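Local coordinates for protein putative NADPH:quinone oxidoreductase (Ralstonia eutropha, PDB 3IUP) that binds NADPH and probably catalyses the NADPH-dependent reduction of quinones, at residues 8-13 with 85-90; 42-47 with 369-374. One frame throughout, in Å; residues are numbered along the deposited sequence. Where two conformers were deposited one is given.

How the contacts relate
Each contact has one segment within the alcohol dehydrogenase GroES-like range (85-90 and 42-47), and the segments of the two alternate along the sequence. Contact 1 lies near the periphery, its centre about 22 Å from the centre of the chain, where strand 4-12 meets the loop leading into strand 90-93. Contact 2 is deeper, about 12 Å from that centre, and joins strand 34-43 to the late strand 369-372. The two centres are 20 Å apart and the nearest atoms about 6 Å, without touching. Contact 2 is the one tied to the cofactor: Pro46 touches the bound NADPH, and the side chain of Pro43 is about 8 Å from it.

Contact 1 of 2, residues 8-13 with 85-90; sequences LRSRIK and AGRLDA
Arg87 reaches across to Ser10 and Ile12, and these three side chains form the close-packed half of the contact. The Arg87 guanidinium lies flat under the tip of Ile12, whose CD1 sits over the centre of the group, 3.7 Å from Arg87 CZ. With chi1 at 63°, CG of Arg87 stands between the backbone N and the carbonyl carbon, and a bend at chi3 (-71°) then turns the guanidinium beneath Ile12. At the guanidinium edge Arg87 NH2 donates to Ser10 OG (2.9 Å), which lies near the guanidinium plane, and weakly to Ser10 O (3.1 Å). Ser10 OG also bonds to Leu52 O, and Arg87 NH1 to Leu51 O, so the pair is fastened to helix 46-53 as well.

One water fills the gap between the backbones. It accepts from Ile12 N and Arg87 NE and donates to Arg87 O and Ala90 O, four bonds that stand in for direct strand pairing here. The arrangement is the entry into strand 90-93, the outermost strand, within this chain, of an antiparallel sheet: a type II turn, Arg87 to Ala90, brings the chain alongside the end of strand 4-12. The direct backbone link is Asp89 N to Ile12 O, 2.7 Å and 161° at the hydrogen, with the donor in the carbonyl plane. Beside it, Ile12 CG2 meets Leu88 CD2 at 3.8 Å.

Toward the exposed Asp89 the fit is looser. Arg11 runs out extended, its CG 3.5 Å from Ala90 O, yet in the conformer given Arg11 NH2 stays 4.1 Å from Asp89 OD1, which lies well out of the guanidinium plane; any attraction would be one of charge alone. Asp89 OD2 instead bonds to Ser14 OG, while Lys13 NZ forms salt bridges with Glu17 and Glu19.

Contact 2 of 2, residues 42-47 with 369-374; sequences SPLNPS and YLINPN
Ser42 and Ile371 face each other as a hydrogen-bonded antiparallel pair, and the backbone bonds give the register. Ser42 N donates to Ile371 O over 2.7 Å, the donor lying in the Ile371 carbonyl plane; Ile371 N returns a bond to Ser42 O at 2.8 Å, the donor tilted 32° from the plane of the Ser42 carbonyl. One step along, Pro43 and Leu370 make a non-hydrogen-bonded pair, a place where the missing amide hydrogen of proline costs no cross-strand bond. The third bond, Leu44 N to Tyr369 O (3.1 Å), is the straightest, 171° at the hydrogen. Beyond it a water continues the ladder, donating to Leu44 O and accepting from Tyr369 N.

Apolar contacts fill in around this ladder. Leu44 and Ile371 cross at about a right angle, with Leu44 CG 3.6 Å from Ile371 CD1. Chi1 of -59° puts Ile371 CG1 anti to the carbonyl carbon, and CD1 extends from it to meet Leu44. Leu44 CD1 also rests 3.9 Å from Tyr369 CB; Tyr360 of helix 354-360 touches Leu44 too. Leu370 CD1 lies against the Ser42 backbone, 3.7 Å from Ser42 C.

The polar side chains find partners beyond the two segments: Ser42 OG bonds to Glu97 O, and Asn45 reaches Lys368 NZ through OD1 and Glu97 OE2 through ND2. Asn372 OD1 accepts from Asn374 N in an Asx turn. Backbone amides and carbonyls thus make the polar link of this buried contact, so registry rests on the main chain while aliphatic groups fill in, tying strand 369-372 to the strand that runs on to Pro46.

Contact 1 of 2, residues 8-13 with 85-90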
loop_
_atom_site.group_PDB
_atom_site.type_symbol
_atom_site.label_atom_id
_atom_site.label_comp_id
_atom_site.label_asym_id
_atom_site.label_seq_id
_atom_site.Cartn_x
_atom_site.Cartn_y
_atom_site.Cartn_z
ATOM N N LEU A 8 15.306 9.012 -32.754
ATOM C CA LEU A 8 15.092 10.130 -31.852
ATOM C C LEU A 8 15.965 9.965 -30.607
ATOM O O LEU A 8 16.178 8.824 -30.119
ATOM C CB LEU A 8 13.621 10.146 -31.458
ATOM C CG LEU A 8 13.099 11.249 -30.575
ATOM C CD1 LEU A 8 11.602 11.416 -31.045
ATOM C CD2 LEU A 8 13.229 10.896 -29.081
ATOM N N ARG A 9 16.458 11.068 -30.075
ATOM C CA ARG A 9 17.193 11.056 -28.821
ATOM C C ARG A 9 16.660 12.125 -27.865
ATOM O O ARG A 9 16.319 13.259 -28.291
ATOM C CB ARG A 9 18.683 11.280 -29.060
ATOM C CG ARG A 9 19.363 10.113 -29.810
ATOM C CD ARG A 9 19.541 8.920 -28.898
ATOM N NE ARG A 9 20.267 7.812 -29.518
ATOM C CZ ARG A 9 19.668 6.853 -30.232
ATOM N NH1 ARG A 9 18.349 6.902 -30.463
ATOM N NH2 ARG A 9 20.385 5.868 -30.743
ATOM N N SER A 10 16.606 11.762 -26.602
ATOM C CA SER A 10 16.204 12.670 -25.532
ATOM C C SER A 10 17.385 12.829 -24.560
ATOM O O SER A 10 17.791 11.892 -23.912
ATOM C CB SER A 10 15.007 12.113 -24.784
ATOM O OG SER A 10 14.663 12.952 -23.682
ATOM N N ARG A 11 17.898 14.041 -24.433
ATOM C CA ARG A 11 19.060 14.283 -23.586
ATOM C C ARG A 11 18.749 15.317 -22.510
ATOM O O ARG A 11 18.458 16.474 -22.807
ATOM C CB ARG A 11 20.225 14.747 -24.457
ATOM C CG ARG A 11 21.555 14.581 -23.797
ATOM C CD ARG A 11 22.733 14.583 -24.759
ATOM N NE ARG A 11 23.892 14.689 -23.912
ATOM C CZ ARG A 11 24.604 15.800 -23.757
ATOM N NH1 ARG A 11 24.362 16.881 -24.511
ATOM N NH2 ARG A 11 25.592 15.799 -22.894
ATOM N N ILE A 12 18.796 14.893 -21.250
ATOM C CA ILE A 12 18.730 15.882 -20.139
ATOM C C ILE A 12 20.146 16.102 -19.646
ATOM O O ILE A 12 20.821 15.169 -19.184
ATOM C CB ILE A 12 17.787 15.475 -19.000
ATOM C CG1 ILE A 12 16.369 15.393 -19.550
ATOM C CG2 ILE A 12 17.917 16.522 -17.809
ATOM C CD1 ILE A 12 15.407 14.922 -18.611
ATOM N N LYS A 13 20.575 17.347 -19.723
ATOM C CA LYS A 13 21.940 17.726 -19.438
ATOM C C LYS A 13 22.070 18.244 -18.012
ATOM O O LYS A 13 21.092 18.680 -17.374
ATOM C CB LYS A 13 22.384 18.774 -20.432
ATOM C CG LYS A 13 22.106 18.381 -21.837
ATOM C CD LYS A 13 22.390 19.450 -22.819
ATOM C CE LYS A 13 21.848 19.060 -24.179
ATOM N NZ LYS A 13 22.233 20.059 -25.192
ATOM N N ALA A 85 18.719 12.501 -11.921
ATOM C CA ALA A 85 20.133 12.222 -11.677
ATOM C C ALA A 85 20.677 11.040 -12.500
ATOM O O ALA A 85 21.739 11.143 -13.089
ATOM C CB ALA A 85 20.367 11.962 -10.188
ATOM N N GLY A 86 19.939 9.935 -12.535
ATOM C CA GLY A 86 20.371 8.712 -13.221
ATOM C C GLY A 86 20.596 8.841 -14.740
ATOM O O GLY A 86 21.303 8.003 -15.338
ATOM N N ARG A 87 20.026 9.874 -15.365
ATOM C CA ARG A 87 20.111 10.019 -16.820
ATOM C C ARG A 87 20.832 11.284 -17.267
ATOM O O ARG A 87 20.842 11.608 -18.452
ATOM C CB ARG A 87 18.721 9.952 -17.472
ATOM C CG ARG A 87 17.762 11.054 -17.071
ATOM C CD ARG A 87 16.490 10.954 -17.859
ATOM N NE ARG A 87 16.696 11.316 -19.254
ATOM C CZ ARG A 87 15.727 11.509 -20.131
ATOM N NH1 ARG A 87 14.454 11.365 -19.761
ATOM N NH2 ARG A 87 16.013 11.813 -21.381
ATOM N N LEU A 88 21.411 12.019 -16.327
ATOM C CA LEU A 88 22.048 13.289 -16.673
ATOM C C LEU A 88 23.172 13.027 -17.673
ATOM O O LEU A 88 24.014 12.131 -17.467
ATOM C CB LEU A 88 22.557 14.057 -15.448
ATOM C CG LEU A 88 21.483 14.572 -14.465
ATOM C CD1 LEU A 88 22.107 15.247 -13.241
ATOM C CD2 LEU A 88 20.476 15.488 -15.203
ATOM N N ASP A 89 23.176 13.827 -18.735
ATOM C CA ASP A 89 24.195 13.809 -19.777
ATOM C C ASP A 89 24.180 12.519 -20.604
ATOM O O ASP A 89 25.138 12.235 -21.325
ATOM C CB ASP A 89 25.575 14.109 -19.177
ATOM C CG ASP A 89 25.552 15.422 -18.374
ATOM O OD1 ASP A 89 25.006 16.413 -18.928
ATOM O OD2 ASP A 89 26.042 15.452 -17.229
ATOM N N ALA A 90 23.101 11.763 -20.498
ATOM C CA ALA A 90 22.934 10.538 -21.303
ATOM C C ALA A 90 22.040 10.828 -22.498
ATOM O O ALA A 90 20.975 11.451 -22.366
ATOM C CB ALA A 90 22.335 9.391 -20.457
HETATM O O HOH W 1 19.241 12.170 -20.502
#

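Contact 2 of 2, residues 42-47 with 369-374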
loop_
_atom_site.group_PDB
_atom_site.type_symbol
_atom_site.label_atom_id
_atom_site.label_comp_id
_atom_site.label_asym_id
_atom_site.label_seq_id
_atom_site.Cartn_x
_atom_site.Cartn_y
_atom_site.Cartn_z
ATOM N N SER A 42 4.929 2.828 -34.174
ATOM C CA SER A 42 5.284 2.783 -32.764
ATOM C C SER A 42 4.449 3.835 -32.011
ATOM O O SER A 42 4.450 4.994 -32.393
ATOM C CB SER A 42 6.776 3.056 -32.617
ATOM O OG SER A 42 7.211 3.045 -31.296
ATOM N N PRO A 43 3.765 3.435 -30.940
ATOM C CA PRO A 43 2.848 4.346 -30.291
ATOM C C PRO A 43 3.572 5.270 -29.342
ATOM O O PRO A 43 4.630 4.915 -28.835
ATOM C CB PRO A 43 1.923 3.390 -29.534
ATOM C CG PRO A 43 2.810 2.279 -29.142
ATOM C CD PRO A 43 3.713 2.098 -30.335
ATOM N N LEU A 44 2.990 6.456 -29.109
ATOM C CA LEU A 44 3.403 7.363 -28.060
ATOM C C LEU A 44 2.540 7.103 -26.825
ATOM O O LEU A 44 1.416 7.602 -26.697
ATOM C CB LEU A 44 3.242 8.811 -28.517
ATOM C CG LEU A 44 4.393 9.326 -29.354
ATOM C CD1 LEU A 44 3.925 10.464 -30.264
ATOM C CD2 LEU A 44 5.545 9.774 -28.420
ATOM N N ASN A 45 3.018 6.237 -25.963
ATOM C CA ASN A 45 2.280 5.866 -24.768
ATOM C C ASN A 45 2.785 6.781 -23.620
ATOM O O ASN A 45 3.915 7.330 -23.678
ATOM C CB ASN A 45 2.549 4.426 -24.404
ATOM C CG ASN A 45 1.998 3.418 -25.387
ATOM O OD1 ASN A 45 0.914 3.601 -25.989
ATOM N ND2 ASN A 45 2.753 2.280 -25.548
ATOM N N PRO A 46 2.009 6.884 -22.539
ATOM C CA PRO A 46 2.422 7.694 -21.377
ATOM C C PRO A 46 3.782 7.314 -20.808
ATOM O O PRO A 46 4.551 8.204 -20.500
ATOM C CB PRO A 46 1.285 7.442 -20.375
ATOM C CG PRO A 46 0.072 7.290 -21.273
ATOM C CD PRO A 46 0.638 6.362 -22.367
ATOM N N SER A 47 4.121 6.025 -20.772
ATOM C CA SER A 47 5.462 5.592 -20.356
ATOM C C SER A 47 6.534 6.194 -21.245
ATOM O O SER A 47 7.566 6.622 -20.770
ATOM C CB SER A 47 5.583 4.075 -20.383
ATOM O OG SER A 47 4.866 3.560 -21.518
ATOM N N TYR A 369 -1.310 9.141 -30.356
ATOM C CA TYR A 369 -0.613 9.328 -31.625
ATOM C C TYR A 369 0.251 8.098 -31.925
ATOM O O TYR A 369 0.844 7.541 -31.018
ATOM C CB TYR A 369 0.260 10.585 -31.587
ATOM C CG TYR A 369 -0.447 11.886 -31.930
ATOM C CD1 TYR A 369 -1.771 12.113 -31.596
ATOM C CD2 TYR A 369 0.248 12.901 -32.598
ATOM C CE1 TYR A 369 -2.388 13.326 -31.942
ATOM C CE2 TYR A 369 -0.353 14.101 -32.943
ATOM C CZ TYR A 369 -1.674 14.301 -32.614
ATOM O OH TYR A 369 -2.234 15.507 -32.959
ATOM N N LEU A 370 0.338 7.738 -33.205
ATOM C CA LEU A 370 1.175 6.618 -33.698
ATOM C C LEU A 370 2.297 7.238 -34.512
ATOM O O LEU A 370 2.042 8.107 -35.342
ATOM C CB LEU A 370 0.370 5.719 -34.594
ATOM C CG LEU A 370 1.054 4.453 -35.099
ATOM C CD1 LEU A 370 1.331 3.521 -33.904
ATOM C CD2 LEU A 370 0.172 3.783 -36.178
ATOM N N ILE A 371 3.529 6.832 -34.253
ATOM C CA ILE A 371 4.651 7.287 -35.048
ATOM C C ILE A 371 4.969 6.250 -36.085
ATOM O O ILE A 371 5.038 5.030 -35.797
ATOM C CB ILE A 371 5.920 7.517 -34.196
ATOM C CG1 ILE A 371 5.695 8.551 -33.090
ATOM C CG2 ILE A 371 7.159 7.951 -35.075
ATOM C CD1 ILE A 371 6.744 8.444 -31.950
ATOM N N ASN A 372 5.187 6.708 -37.311
ATOM C CA ASN A 372 5.805 5.873 -38.314
ATOM C C ASN A 372 7.184 6.440 -38.598
ATOM O O ASN A 372 7.306 7.440 -39.306
ATOM C CB ASN A 372 4.975 5.827 -39.595
ATOM C CG ASN A 372 5.667 5.034 -40.708
ATOM O OD1 ASN A 372 6.815 4.605 -40.582
ATOM N ND2 ASN A 372 4.940 4.805 -41.783
ATOM N N PRO A 373 8.242 5.829 -38.038
ATOM C CA PRO A 373 9.591 6.418 -38.165
ATOM C C PRO A 373 10.059 6.589 -39.570
ATOM O O PRO A 373 10.946 7.415 -39.822
ATOM C CB PRO A 373 10.486 5.387 -37.454
ATOM C CG PRO A 373 9.573 4.832 -36.407
ATOM C CD PRO A 373 8.251 4.692 -37.109
ATOM N N ASN A 374 9.538 5.777 -40.469
ATOM C CA ASN A 374 9.932 5.874 -41.841
ATOM C C ASN A 374 9.014 6.730 -42.734
ATOM O O ASN A 374 9.277 6.877 -43.944
ATOM C CB ASN A 374 10.122 4.463 -42.397
ATOM C CG ASN A 374 11.416 3.854 -41.937
ATOM O OD1 ASN A 374 12.465 4.166 -42.488
ATOM N ND2 ASN A 374 11.370 3.006 -40.876
HETATM O O HOH W 2 0.072 9.668 -27.870
#